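Local coordinates for protein DNA endonuclease I-CeuI (Chlamydomonas eugametos, PDB 2EX5) that cuts DNA as a magnesium-dependent LAGLIDADG homodimer, making a staggered break near the intron insertion site and so driving intron homing, at residues 83-94 with 117-126. The protein carries 1 engineered substitution. Residues are numbered along the deposited sequence; the frame is centred on the assembly and turned at random.
Engineered in segment 83-94: Arg89 (natural residue Gln). With nucleotides of chain B; nucleotides of chain A.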
ATOM      1  N   PRO C  83      18.222  -2.989  12.198  1.00 26.70           N
ATOM      2  CA  PRO C  83      17.240  -3.442  11.200  1.00 25.97           C
ATOM      3  C   PRO C  83      15.848  -3.721  11.829  1.00 24.04           C
ATOM      4  O   PRO C  83      15.726  -4.263  12.979  1.00 24.35           O
ATOM      5  CB  PRO C  83      17.860  -4.752  10.669  1.00 25.50           C
ATOM      6  CG  PRO C  83      18.659  -5.296  11.745  1.00 25.44           C
ATOM      7  CD  PRO C  83      19.039  -4.124  12.672  1.00 27.69           C
ATOM      8  N   GLU C  84      14.823  -3.423  11.076  1.00 22.78           N
ATOM      9  CA  GLU C  84      13.454  -3.665  11.515  1.00 23.15           C
ATOM     10  C   GLU C  84      12.659  -3.958  10.247  1.00 21.92           C
ATOM     11  O   GLU C  84      12.867  -3.327   9.250  1.00 23.21           O
ATOM     12  CB  GLU C  84      12.895  -2.445  12.219  1.00 20.86           C
ATOM     13  CG  GLU C  84      11.357  -2.596  12.629  1.00 26.07           C
ATOM     14  CD  GLU C  84      10.919  -1.519  13.553  1.00 26.39           C
ATOM     15  OE1 GLU C  84      10.031  -0.760  13.159  1.00 23.59           O
ATOM     16  OE2 GLU C  84      11.503  -1.351  14.683  1.00 27.72           O
ATOM     17  N   PHE C  85      11.742  -4.926  10.301  1.00 21.17           N
ATOM     18  CA  PHE C  85      10.643  -5.062   9.323  1.00 19.11           C
ATOM     19  C   PHE C  85       9.330  -4.593   9.928  1.00 19.22           C
ATOM     20  O   PHE C  85       9.060  -4.970  11.030  1.00 19.75           O
ATOM     21  CB  PHE C  85      10.570  -6.525   9.005  1.00 19.43           C
ATOM     22  CG  PHE C  85       9.308  -6.938   8.254  1.00 21.76           C
ATOM     23  CD1 PHE C  85       8.234  -7.547   8.926  1.00 22.31           C
ATOM     24  CD2 PHE C  85       9.220  -6.744   6.917  1.00 17.89           C
ATOM     25  CE1 PHE C  85       7.062  -7.909   8.216  1.00 23.75           C
ATOM     26  CE2 PHE C  85       8.050  -7.082   6.215  1.00 21.82           C
ATOM     27  CZ  PHE C  85       6.985  -7.701   6.890  1.00 21.83           C
ATOM     28  N   ASN C  86       8.447  -3.861   9.242  1.00 20.52           N
ATOM     29  CA  ASN C  86       7.144  -3.589   9.871  1.00 22.19           C
ATOM     30  C   ASN C  86       6.169  -3.479   8.798  1.00 23.38           C
ATOM     31  O   ASN C  86       6.582  -3.247   7.651  1.00 23.68           O
ATOM     32  CB  ASN C  86       7.026  -2.305  10.770  1.00 21.42           C
ATOM     33  CG  ASN C  86       7.258  -0.972  10.032  1.00 24.33           C
ATOM     34  OD1 ASN C  86       8.102  -0.223  10.430  1.00 28.76           O
ATOM     35  ND2 ASN C  86       6.521  -0.680   8.992  1.00 27.74           N
ATOM     36  N   VAL C  87       4.885  -3.556   9.188  1.00 22.83           N
ATOM     37  CA  VAL C  87       3.726  -3.418   8.274  1.00 22.38           C
ATOM     38  C   VAL C  87       2.616  -2.762   9.029  1.00 23.53           C
ATOM     39  O   VAL C  87       2.189  -3.291  10.029  1.00 24.41           O
ATOM     40  CB  VAL C  87       3.157  -4.796   7.800  1.00 21.80           C
ATOM     41  CG1 VAL C  87       2.388  -4.657   6.303  1.00 20.71           C
ATOM     42  CG2 VAL C  87       4.232  -5.708   7.687  1.00 20.32           C
ATOM     43  N   THR C  88       2.014  -1.752   8.414  1.00 23.03           N
ATOM     44  CA  THR C  88       1.117  -0.815   8.997  1.00 23.98           C
ATOM     45  C   THR C  88      -0.177  -0.922   8.248  1.00 25.43           C
ATOM     46  O   THR C  88      -0.230  -1.165   7.053  1.00 23.43           O
ATOM     47  CB  THR C  88       1.715   0.593   8.855  1.00 25.60           C
ATOM     48  OG1 THR C  88       3.042   0.494   9.371  1.00 26.26           O
ATOM     49  CG2 THR C  88       0.898   1.665   9.577  1.00 26.50           C
ATOM     50  N   ARG C  89      -1.256  -0.881   9.017  1.00 24.67           N
ATOM     51  CA  ARG C  89      -2.584  -0.937   8.401  1.00 26.63           C
ATOM     52  C   ARG C  89      -3.583  -0.450   9.424  1.00 26.21           C
ATOM     53  O   ARG C  89      -3.496  -0.795  10.563  1.00 25.28           O
ATOM     54  CB  ARG C  89      -2.878  -2.387   8.032  1.00 26.47           C
ATOM     55  CG  ARG C  89      -4.022  -2.703   7.100  1.00 31.07           C
ATOM     56  CD  ARG C  89      -4.100  -2.042   5.670  1.00 35.39           C
ATOM     57  NE  ARG C  89      -5.409  -2.382   5.129  1.00 40.39           N
ATOM     58  CZ  ARG C  89      -6.530  -1.629   5.193  1.00 43.10           C
ATOM     59  NH1 ARG C  89      -6.502  -0.394   5.636  1.00 42.70           N
ATOM     60  NH2 ARG C  89      -7.699  -2.102   4.704  1.00 44.00           N
ATOM     61  N   HIS C  90      -4.536   0.344   8.999  1.00 28.10           N
ATOM     62  CA  HIS C  90      -5.697   0.635   9.807  1.00 28.38           C
ATOM     63  C   HIS C  90      -6.335  -0.658  10.309  1.00 27.43           C
ATOM     64  O   HIS C  90      -6.421  -1.677   9.572  1.00 26.06           O
ATOM     65  CB  HIS C  90      -6.670   1.408   8.945  1.00 28.34           C
ATOM     66  CG  HIS C  90      -7.927   1.799   9.649  1.00 29.53           C
ATOM     67  ND1 HIS C  90      -8.193   3.096  10.042  1.00 32.24           N
ATOM     68  CD2 HIS C  90      -8.969   1.056  10.085  1.00 29.57           C
ATOM     69  CE1 HIS C  90      -9.382   3.151  10.611  1.00 29.53           C
ATOM     70  NE2 HIS C  90      -9.862   1.924  10.661  1.00 30.82           N
ATOM     71  N   VAL C  91      -6.763  -0.631  11.565  1.00 27.64           N
ATOM     72  CA  VAL C  91      -7.536  -1.740  12.140  1.00 28.16           C
ATOM     73  C   VAL C  91      -8.590  -2.458  11.209  1.00 27.90           C
ATOM     74  O   VAL C  91      -8.655  -3.669  11.197  1.00 27.46           O
ATOM     75  CB  VAL C  91      -8.191  -1.358  13.454  1.00 29.51           C
ATOM     76  CG1 VAL C  91      -9.412  -0.408  13.243  1.00 27.23           C
ATOM     77  CG2 VAL C  91      -8.631  -2.683  14.132  1.00 27.95           C
ATOM     78  N   ASN C  92      -9.384  -1.746  10.414  1.00 28.87           N
ATOM     79  CA  ASN C  92     -10.279  -2.424   9.423  1.00 29.88           C
ATOM     80  C   ASN C  92      -9.587  -3.438   8.466  1.00 29.34           C
ATOM     81  O   ASN C  92     -10.257  -4.266   7.827  1.00 30.66           O
ATOM     82  CB  ASN C  92     -11.086  -1.458   8.529  1.00 30.62           C
ATOM     83  CG  ASN C  92     -11.830  -0.430   9.252  1.00 34.64           C
ATOM     84  OD1 ASN C  92     -11.983  -0.491  10.482  1.00 35.37           O
ATOM     85  ND2 ASN C  92     -12.258   0.624   8.503  1.00 32.04           N
ATOM     86  N   GLY C  93      -8.268  -3.421   8.394  1.00 29.01           N
ATOM     87  CA  GLY C  93      -7.536  -4.407   7.618  1.00 29.20           C
ATOM     88  C   GLY C  93      -6.608  -5.343   8.354  1.00 28.87           C
ATOM     89  O   GLY C  93      -5.769  -6.013   7.718  1.00 29.79           O
ATOM     90  N   VAL C  94      -6.738  -5.407   9.682  1.00 28.24           N
ATOM     91  CA  VAL C  94      -6.082  -6.369  10.539  1.00 25.46           C
ATOM     92  C   VAL C  94      -6.023  -7.805  10.016  1.00 27.75           C
ATOM     93  O   VAL C  94      -5.039  -8.578  10.218  1.00 29.30           O
ATOM     94  CB  VAL C  94      -6.698  -6.282  11.990  1.00 27.07           C
ATOM     95  CG1 VAL C  94      -8.254  -6.809  12.049  1.00 27.19           C
ATOM     96  CG2 VAL C  94      -5.803  -6.971  13.045  1.00 24.91           C
ATOM     97  N   ALA C 117      -6.497   4.764  14.773  1.00 34.88           N
ATOM     98  CA  ALA C 117      -6.929   3.339  14.740  1.00 31.87           C
ATOM     99  C   ALA C 117      -5.989   2.467  13.874  1.00 30.88           C
ATOM    100  O   ALA C 117      -6.313   1.282  13.468  1.00 28.34           O
ATOM    101  CB  ALA C 117      -8.423   3.234  14.362  1.00 29.91           C
ATOM    102  N   THR C 118      -4.761   2.994  13.689  1.00 29.97           N
ATOM    103  CA  THR C 118      -3.793   2.143  13.028  1.00 30.05           C
ATOM    104  C   THR C 118      -2.978   1.133  13.808  1.00 29.05           C
ATOM    105  O   THR C 118      -2.510   1.368  14.897  1.00 30.92           O
ATOM    106  CB  THR C 118      -2.881   2.823  11.975  1.00 32.84           C
ATOM    107  OG1 THR C 118      -1.576   2.899  12.466  1.00 40.43           O
ATOM    108  CG2 THR C 118      -3.348   4.121  11.500  1.00 30.66           C
ATOM    109  N   LEU C 119      -2.672   0.041  13.173  1.00 25.87           N
ATOM    110  CA  LEU C 119      -1.953  -1.024  13.853  1.00 25.52           C
ATOM    111  C   LEU C 119      -0.643  -1.249  13.127  1.00 22.90           C
ATOM    112  O   LEU C 119      -0.603  -0.950  11.996  1.00 24.31           O
ATOM    113  CB  LEU C 119      -2.855  -2.285  13.714  1.00 25.51           C
ATOM    114  CG  LEU C 119      -3.819  -2.740  14.846  1.00 26.98           C
ATOM    115  CD1 LEU C 119      -4.306  -1.642  15.932  1.00 26.71           C
ATOM    116  CD2 LEU C 119      -4.924  -3.766  14.427  1.00 26.67           C
ATOM    117  N   VAL C 120       0.398  -1.823  13.737  1.00 21.66           N
ATOM    118  CA  VAL C 120       1.678  -2.018  13.111  1.00 22.07           C
ATOM    119  C   VAL C 120       2.035  -3.389  13.511  1.00 23.90           C
ATOM    120  O   VAL C 120       1.900  -3.728  14.670  1.00 28.07           O
ATOM    121  CB  VAL C 120       2.779  -1.026  13.586  1.00 20.38           C
ATOM    122  CG1 VAL C 120       4.113  -1.310  12.888  1.00 20.00           C
ATOM    123  CG2 VAL C 120       2.382   0.316  13.216  1.00 22.42           C
ATOM    124  N   LEU C 121       2.500  -4.210  12.573  1.00 23.04           N
ATOM    125  CA  LEU C 121       3.106  -5.457  12.898  1.00 21.54           C
ATOM    126  C   LEU C 121       4.620  -5.317  12.712  1.00 19.94           C
ATOM    127  O   LEU C 121       5.085  -4.839  11.677  1.00 20.63           O
ATOM    128  CB  LEU C 121       2.449  -6.559  11.998  1.00 22.47           C
ATOM    129  CG  LEU C 121       3.158  -7.894  11.662  1.00 22.80           C
ATOM    130  CD1 LEU C 121       3.846  -8.531  12.723  1.00 25.11           C
ATOM    131  CD2 LEU C 121       2.125  -8.824  11.187  1.00 24.31           C
ATOM    132  N   THR C 122       5.385  -5.718  13.707  1.00 20.96           N
ATOM    133  CA  THR C 122       6.893  -5.578  13.748  1.00 21.97           C
ATOM    134  C   THR C 122       7.619  -6.875  13.957  1.00 22.47           C
ATOM    135  O   THR C 122       7.227  -7.689  14.808  1.00 22.30           O
ATOM    136  CB  THR C 122       7.318  -4.556  14.915  1.00 21.07           C
ATOM    137  OG1 THR C 122       6.569  -3.310  14.752  1.00 22.16           O
ATOM    138  CG2 THR C 122       8.776  -4.153  14.873  1.00 22.69           C
ATOM    139  N   ILE C 123       8.660  -7.093  13.188  1.00 23.14           N
ATOM    140  CA  ILE C 123       9.662  -8.074  13.500  1.00 22.78           C
ATOM    141  C   ILE C 123      11.021  -7.425  13.496  1.00 24.71           C
ATOM    142  O   ILE C 123      11.488  -6.934  12.423  1.00 24.76           O
ATOM    143  CB  ILE C 123       9.642  -9.206  12.422  1.00 22.12           C
ATOM    144  CG1 ILE C 123       8.245  -9.981  12.506  1.00 23.72           C
ATOM    145  CG2 ILE C 123      10.931 -10.079  12.606  1.00 18.66           C
ATOM    146  CD1 ILE C 123       7.775 -10.808  11.289  1.00 19.70           C
ATOM    147  N   ASP C 124      11.691  -7.454  14.657  1.00 28.13           N
ATOM    148  CA  ASP C 124      13.057  -6.915  14.881  1.00 28.37           C
ATOM    149  C   ASP C 124      14.101  -7.956  15.300  1.00 29.44           C
ATOM    150  O   ASP C 124      15.310  -7.716  15.205  1.00 28.52           O
ATOM    151  CB  ASP C 124      13.008  -5.783  15.927  1.00 29.58           C
ATOM    152  CG  ASP C 124      12.503  -6.242  17.293  1.00 31.50           C
ATOM    153  OD1 ASP C 124      13.114  -7.090  17.958  1.00 32.58           O
ATOM    154  OD2 ASP C 124      11.517  -5.649  17.766  1.00 37.52           O
ATOM    155  N   ASN C 125      13.659  -9.143  15.733  1.00 29.05           N
ATOM    156  CA  ASN C 125      14.578 -10.187  16.122  1.00 29.00           C
ATOM    157  C   ASN C 125      15.350 -10.585  14.891  1.00 27.97           C
ATOM    158  O   ASN C 125      14.788 -10.873  13.859  1.00 26.06           O
ATOM    159  CB  ASN C 125      13.849 -11.399  16.709  1.00 31.13           C
ATOM    160  CG  ASN C 125      14.804 -12.563  16.975  1.00 31.50           C
ATOM    161  OD1 ASN C 125      15.292 -12.708  18.051  1.00 37.06           O
ATOM    162  ND2 ASN C 125      15.076 -13.368  15.976  1.00 33.83           N
ATOM    163  N   ARG C 126      16.672 -10.559  14.981  1.00 29.64           N
ATOM    164  CA  ARG C 126      17.483 -10.697  13.789  1.00 30.56           C
ATOM    165  C   ARG C 126      17.427 -12.103  13.235  1.00 30.69           C
ATOM    166  O   ARG C 126      17.534 -12.218  12.020  1.00 31.18           O
ATOM    167  CB  ARG C 126      18.914 -10.209  14.021  1.00 32.81           C
ATOM    168  CG  ARG C 126      19.004  -8.644  13.862  1.00 33.77           C
ATOM    169  CD  ARG C 126      20.162  -8.058  14.567  1.00 37.86           C
ATOM    170  NE  ARG C 126      21.296  -8.962  14.440  1.00 40.80           N
ATOM    171  CZ  ARG C 126      22.440  -8.799  15.078  1.00 41.48           C
ATOM    172  NH1 ARG C 126      23.398  -9.715  15.005  1.00 39.45           N
ATOM    173  NH2 ARG C 126      22.609  -7.707  15.804  1.00 45.09           N
TER
ATOM    174  P    DG B  15      -3.669   2.357   5.783  1.00 48.99           P
ATOM    175  OP1  DG B  15      -3.510   2.115   4.289  1.00 48.92           O
ATOM    176  OP2  DG B  15      -4.627   1.540   6.570  1.00 48.92           O
ATOM    177  O5'  DG B  15      -2.172   1.945   6.246  1.00 45.52           O
ATOM    178  C5'  DG B  15      -0.978   2.653   6.368  1.00 42.01           C
ATOM    179  C4'  DG B  15      -0.412   3.307   5.136  1.00 37.50           C
ATOM    180  O4'  DG B  15      -0.326   4.578   5.775  1.00 34.02           O
ATOM    181  C3'  DG B  15       1.013   2.843   4.749  1.00 33.45           C
ATOM    182  O3'  DG B  15       1.167   3.332   3.456  1.00 34.90           O
ATOM    183  C2'  DG B  15       1.819   3.461   5.827  1.00 32.11           C
ATOM    184  C1'  DG B  15       1.035   4.774   5.965  1.00 32.88           C
ATOM    185  N9   DG B  15       1.154   5.548   7.180  1.00 31.29           N
ATOM    186  C8   DG B  15       0.493   5.339   8.376  1.00 31.30           C
ATOM    187  N7   DG B  15       0.802   6.187   9.290  1.00 30.48           N
ATOM    188  C5   DG B  15       1.708   7.054   8.624  1.00 29.95           C
ATOM    189  C6   DG B  15       2.337   8.173   9.114  1.00 29.33           C
ATOM    190  O6   DG B  15       2.143   8.588  10.226  1.00 33.51           O
ATOM    191  N1   DG B  15       3.185   8.859   8.257  1.00 27.66           N
ATOM    192  C2   DG B  15       3.375   8.425   6.981  1.00 26.28           C
ATOM    193  N2   DG B  15       4.171   9.219   6.279  1.00 27.64           N
ATOM    194  N3   DG B  15       2.769   7.346   6.425  1.00 31.01           N
ATOM    195  C4   DG B  15       1.945   6.700   7.330  1.00 30.14           C
TER
ATOM    196  P    DA A   5      18.149  -9.557  18.542  1.00 43.94           P
ATOM    197  OP1  DA A   5      18.997 -10.766  18.369  1.00 41.69           O
ATOM    198  OP2  DA A   5      17.829  -8.735  17.357  1.00 43.00           O
ATOM    199  O5'  DA A   5      16.854  -9.914  19.420  1.00 40.17           O
ATOM    200  C5'  DA A   5      17.170 -10.337  20.717  1.00 39.29           C
ATOM    201  C4'  DA A   5      16.026 -10.096  21.659  1.00 41.48           C
ATOM    202  O4'  DA A   5      16.361  -8.859  22.321  1.00 41.46           O
ATOM    203  C3'  DA A   5      14.588  -9.928  21.150  1.00 41.95           C
ATOM    204  O3'  DA A   5      13.660 -10.485  22.078  1.00 42.79           O
ATOM    205  C2'  DA A   5      14.372  -8.396  21.137  1.00 42.15           C
ATOM    206  C1'  DA A   5      15.255  -7.941  22.286  1.00 40.94           C
ATOM    207  N9   DA A   5      15.907  -6.635  22.182  1.00 38.85           N
ATOM    208  C8   DA A   5      16.859  -6.240  21.261  1.00 38.00           C
ATOM    209  N7   DA A   5      17.331  -5.037  21.538  1.00 35.55           N
ATOM    210  C5   DA A   5      16.691  -4.622  22.688  1.00 34.75           C
ATOM    211  C6   DA A   5      16.728  -3.385  23.411  1.00 31.73           C
ATOM    212  N6   DA A   5      17.517  -2.324  23.082  1.00 30.43           N
ATOM    213  N1   DA A   5      15.961  -3.354  24.498  1.00 31.22           N
ATOM    214  C2   DA A   5      15.140  -4.394  24.795  1.00 32.40           C
ATOM    215  N3   DA A   5      14.976  -5.575  24.188  1.00 30.50           N
ATOM    216  C4   DA A   5      15.798  -5.625  23.119  1.00 35.48           C
TER
ATOM    217  P    DC B  18      14.402   5.012   6.683  1.00 35.03           P
ATOM    218  OP1  DC B  18      15.239   6.209   6.513  1.00 30.32           O
ATOM    219  OP2  DC B  18      14.567   3.895   5.747  1.00 29.77           O
ATOM    220  O5'  DC B  18      14.660   4.283   8.074  1.00 32.60           O
ATOM    221  C5'  DC B  18      15.187   4.752   9.365  1.00 33.82           C
ATOM    222  C4'  DC B  18      14.376   5.889   9.992  1.00 34.40           C
ATOM    223  O4'  DC B  18      13.011   5.469  10.182  1.00 35.00           O
ATOM    224  C3'  DC B  18      14.802   6.301  11.396  1.00 33.59           C
ATOM    225  O3'  DC B  18      15.788   7.324  11.268  1.00 30.68           O
ATOM    226  C2'  DC B  18      13.527   6.795  12.125  1.00 32.14           C
ATOM    227  C1'  DC B  18      12.497   5.938  11.417  1.00 34.85           C
ATOM    228  N1   DC B  18      11.793   4.719  12.116  1.00 32.45           N
ATOM    229  C2   DC B  18      10.980   5.038  13.184  1.00 31.74           C
ATOM    230  O2   DC B  18      11.044   6.216  13.467  1.00 32.73           O
ATOM    231  N3   DC B  18      10.220   4.087  13.856  1.00 30.32           N
ATOM    232  C4   DC B  18      10.266   2.840  13.398  1.00 29.02           C
ATOM    233  N4   DC B  18       9.535   1.961  14.091  1.00 29.35           N
ATOM    234  C5   DC B  18      11.105   2.450  12.302  1.00 30.66           C
ATOM    235  C6   DC B  18      11.877   3.414  11.672  1.00 32.58           C
TER
HETATM  236  O   HOH W   1      16.507  -5.246  15.038  1.00 17.96           O
HETATM  237  O   HOH W   2       7.552  -0.551  14.498  1.00 33.55           O
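Glu84 meets Thr122 diagonally across two antiparallel strands on the face of the sheet that reads DNA. From CB, its CG stands anti to the backbone N (chi1 176°) and carries an extended chain past the methyl of Thr122. Glu84 CG lies 3.8 Å from Thr122 CG2, and Glu84 CD is closer, at 3.6 Å. At the tip, Glu84 OE2 stays beside the same methyl, 3.9 Å from Thr122 CG2, while OE1 has two partners. N4 of DC18 of chain B donates to Glu84 OE1 at 2.9 Å in a nearly straight bond (165°). A water also donates to OE1 and is hydrogen-bonded to Thr122 OG1, so the carboxylate and the hydroxyl are joined through it. With an alanine here, the cytosine N4 would probably lose this acceptor, and the water one of its protein partners.

The strands are held by paired backbone bonds at Phe85 with Ile123, Val87 with Leu121 and Arg89 with Leu119. Val91 N extends the pairing to Ala117 O (2.7 Å). Beyond it, Leu119 CD2 packs against Val94 CG2 at 3.6 Å. At the end of strand 83-90, His90 N donates to OP2 of DG15 of chain B at 2.7 Å, and NH1 of the engineered Arg89 donates to the same oxygen.

Strand 83-90 lies between strands 63-71 and 118-123, and strand 108-111 lies outermost beyond 118-123 within this chain. This is the saddle-shaped sheet of the LAGLIDADG fold. Phe85 and Ile123 face helix 126-141, while Leu119 and Leu121 rest on helix 94-104.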